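Local coordinates for peridinin-chlorophyll A protein (Amphidinium carterae, PDB 2C9E) that binds peridinin and chlorophyll a and probably serves as a water-soluble antenna that captures blue-green light, at residues A[11-16]-A[135-140]. Sequence-based numbering, arbitrary orientation.
Sequences SDATYP and AEKAYD. With DGD (digalactosyl diacyl glycerol (dgdg)), chain G.
Ala138 meets Ala13 across the two helices, while the ring of the next residue, Tyr139, faces the galactolipid on another side of helix 132-152: the galactose oxygen O5E sits in the ring plane at its edge, 3.8 Å from Tyr139 CD2, and the glycerol carbon C3G approaches CE1 obliquely. Tyr139 CB points away from helix 2-18, and with CG anti to the backbone N (chi1 -179°) the ring runs along the lipid head group, where Tyr139 OH comes 3.6 Å from C5D of the first sugar. A peridinin also touches this tyrosine.

Between the segments themselves the fit is alanine on alanine. Ala13 points at the opposing helix and sets its CB 3.9 Å from Ala138 CA, over the backbone rather than squarely on the methyl. The methyl of Ala138 is shared: Thr14 CG2 meets Ala138 CB at 4.0 Å, and C5B of a lipid acyl chain packs on it too, so this joint forms part of the wall of the digalactosyl diacyl glycerol pocket. Thr14 OG1, held between the backbone N and carbonyl carbon (chi1 53°), hydrogen-bonds to Phe10 O one turn back.

On the solvent-exposed side, Lys137 reaches helix 2-18 through water. One water lies 2.8 Å from Lys137 NZ and donates to Ala13 O; a second, donating to Asp12 O, is held only weakly by NZ.

The small side chains allow the axes to come within 8.7 Å, crossing roughly antiparallel at 149°. Helix 87-102 packs against helix 2-18 through Ser11, Thr14 and Tyr15, and helix 119-128 meets helix 132-152 where Phe127 touches Ala135 and Glu136.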
# COMPACT_ATOMS: atom_id res chain seq x y z
N SER A 11 -19.40 4.85 -11.54
CA SER A 11 -18.36 5.36 -12.44
C SER A 11 -18.81 6.63 -13.14
O SER A 11 -18.07 7.62 -13.23
CB SER A 11 -18.04 4.28 -13.50
OG SER A 11 -17.41 3.16 -12.92
N ASP A 12 -20.02 6.59 -13.67
CA ASP A 12 -20.58 7.76 -14.32
C ASP A 12 -20.63 8.96 -13.38
O ASP A 12 -20.33 10.08 -13.74
CB ASP A 12 -22.00 7.45 -14.80
CG ASP A 12 -22.02 6.57 -16.01
OD1 ASP A 12 -21.03 6.69 -16.76
OD2 ASP A 12 -23.00 5.79 -16.24
N ALA A 13 -21.07 8.71 -12.15
CA ALA A 13 -21.22 9.78 -11.22
C ALA A 13 -19.92 10.42 -10.73
O ALA A 13 -19.89 11.61 -10.38
CB ALA A 13 -22.06 9.28 -10.01
N THR A 14 -18.85 9.62 -10.72
CA THR A 14 -17.59 10.06 -10.15
C THR A 14 -16.49 10.55 -11.08
O THR A 14 -15.63 11.37 -10.68
CB THR A 14 -17.02 8.96 -9.27
OG1 THR A 14 -16.95 7.73 -10.02
CG2 THR A 14 -17.91 8.73 -8.08
N TYR A 15 -16.54 10.07 -12.33
CA TYR A 15 -15.53 10.43 -13.30
C TYR A 15 -15.37 11.93 -13.41
O TYR A 15 -14.26 12.42 -13.38
CB TYR A 15 -15.85 9.83 -14.69
CG TYR A 15 -14.68 9.95 -15.63
CD1 TYR A 15 -13.61 9.05 -15.58
CD2 TYR A 15 -14.60 11.02 -16.54
CE1 TYR A 15 -12.49 9.21 -16.38
CE2 TYR A 15 -13.47 11.20 -17.35
CZ TYR A 15 -12.42 10.29 -17.28
OH TYR A 15 -11.30 10.47 -18.09
N PRO A 16 -16.48 12.70 -13.52
CA PRO A 16 -16.34 14.17 -13.64
C PRO A 16 -15.72 14.82 -12.41
O PRO A 16 -15.05 15.85 -12.49
CB PRO A 16 -17.80 14.66 -13.87
CG PRO A 16 -18.49 13.48 -14.44
CD PRO A 16 -17.91 12.31 -13.62
N ALA A 135 -20.86 15.92 -5.51
CA ALA A 135 -20.43 14.88 -4.56
C ALA A 135 -21.67 14.16 -3.91
O ALA A 135 -21.65 12.96 -3.69
CB ALA A 135 -19.53 15.52 -3.45
N GLU A 136 -22.72 14.91 -3.62
CA GLU A 136 -23.89 14.27 -2.99
C GLU A 136 -24.49 13.21 -3.87
O GLU A 136 -24.83 12.11 -3.41
CB GLU A 136 -24.91 15.32 -2.60
CG GLU A 136 -24.45 16.08 -1.36
CD GLU A 136 -25.08 17.47 -1.23
OE1 GLU A 136 -26.06 17.78 -1.97
OE2 GLU A 136 -24.56 18.24 -0.38
N LYS A 137 -24.62 13.54 -5.16
CA LYS A 137 -25.13 12.63 -6.16
C LYS A 137 -24.17 11.42 -6.26
O LYS A 137 -24.60 10.27 -6.33
CB LYS A 137 -25.25 13.38 -7.50
CG LYS A 137 -25.64 12.49 -8.71
CD LYS A 137 -25.97 13.36 -9.90
CE LYS A 137 -25.55 12.67 -11.14
NZ LYS A 137 -24.07 12.98 -11.35
N ALA A 138 -22.87 11.68 -6.26
CA ALA A 138 -21.89 10.59 -6.29
C ALA A 138 -22.05 9.65 -5.05
O ALA A 138 -22.03 8.43 -5.18
CB ALA A 138 -20.49 11.17 -6.32
N TYR A 139 -22.23 10.24 -3.87
CA TYR A 139 -22.38 9.43 -2.66
C TYR A 139 -23.64 8.59 -2.71
O TYR A 139 -23.66 7.43 -2.28
CB TYR A 139 -22.39 10.31 -1.39
CG TYR A 139 -22.53 9.49 -0.11
CD1 TYR A 139 -21.54 8.56 0.26
CD2 TYR A 139 -23.64 9.62 0.71
CE1 TYR A 139 -21.68 7.80 1.39
CE2 TYR A 139 -23.79 8.85 1.85
CZ TYR A 139 -22.80 7.95 2.18
OH TYR A 139 -22.90 7.23 3.34
N ASP A 140 -24.73 9.14 -3.23
CA ASP A 140 -25.90 8.27 -3.30
C ASP A 140 -25.66 7.09 -4.23
O ASP A 140 -26.12 5.99 -3.95
CB ASP A 140 -27.18 9.05 -3.63
CG ASP A 140 -28.07 9.21 -2.37
OD1 ASP A 140 -27.72 10.02 -1.47
OD2 ASP A 140 -29.06 8.44 -2.21
C1A DGD G . -14.18 5.67 3.76
C2A DGD G . -12.71 5.72 3.45
C3A DGD G . -11.88 4.75 4.36
C4A DGD G . -10.51 4.50 3.81
C5A DGD G . -10.02 3.10 4.12
C6A DGD G . -8.58 2.88 3.75
C7A DGD G . -8.33 2.87 2.24
C8A DGD G . -6.82 3.15 1.86
C9A DGD G . -6.10 1.86 1.27
CAA DGD G . -6.07 1.87 -0.24
CBA DGD G . -5.35 0.73 -0.96
CCA DGD G . -3.85 0.57 -0.72
CDA DGD G . -3.32 -0.55 -1.66
CEA DGD G . -1.81 -0.82 -1.59
CFA DGD G . -0.91 0.33 -2.13
CGA DGD G . -0.47 0.08 -3.58
CHA DGD G . 0.04 1.33 -4.29
CIA DGD G . -0.77 2.59 -4.03
O1A DGD G . -14.51 5.20 4.85
C1B DGD G . -17.41 7.96 0.57
C2B DGD G . -17.28 7.56 -0.87
C3B DGD G . -17.01 8.76 -1.78
C4B DGD G . -18.29 9.55 -2.03
C5B DGD G . -18.36 10.14 -3.42
C6B DGD G . -18.29 11.66 -3.33
C7B DGD G . -17.09 12.22 -4.12
C8B DGD G . -16.62 11.27 -5.18
C9B DGD G . -15.15 10.91 -5.02
CAB DGD G . -14.43 11.16 -6.35
CBB DGD G . -13.03 10.67 -6.32
CCB DGD G . -12.70 10.06 -7.64
CDB DGD G . -12.30 8.61 -7.50
CEB DGD G . -13.47 7.74 -7.79
CFB DGD G . -14.32 7.52 -6.58
CGB DGD G . -13.58 6.72 -5.52
CHB DGD G . -14.35 6.74 -4.21
CIB DGD G . -13.90 7.86 -3.25
O1B DGD G . -17.31 9.17 0.88
O1G DGD G . -14.99 6.58 3.27
C1G DGD G . -16.32 6.42 3.64
C2G DGD G . -17.11 7.46 2.84
O2G DGD G . -17.08 7.01 1.43
C3G DGD G . -18.53 7.53 3.42
O3G DGD G . -18.29 8.30 4.62
C1D DGD G . -19.40 8.36 5.50
C2D DGD G . -18.93 8.79 6.93
O2D DGD G . -18.05 7.79 7.46
C3D DGD G . -20.14 8.87 7.82
O3D DGD G . -19.75 9.25 9.15
C4D DGD G . -21.19 9.82 7.22
O4D DGD G . -20.71 11.15 7.20
C5D DGD G . -21.48 9.41 5.79
O5D DGD G . -23.54 10.59 5.56
C6D DGD G . -22.20 10.54 5.10
O6D DGD G . -20.31 9.33 4.98
C1E DGD G . -23.90 11.94 5.91
C2E DGD G . -24.89 11.90 7.06
O2E DGD G . -24.25 11.28 8.21
C3E DGD G . -26.10 11.03 6.58
O3E DGD G . -27.13 11.02 7.58
C4E DGD G . -26.62 11.64 5.29
O4E DGD G . -26.96 13.00 5.53
C5E DGD G . -25.48 11.60 4.25
O6E DGD G . -24.56 12.54 4.77
C6E DGD G . -25.98 12.10 2.88
O5E DGD G . -26.78 11.11 2.23
O HOH W 1 -21.84 12.37 -13.73
O HOH W 2 -21.94 13.12 -9.49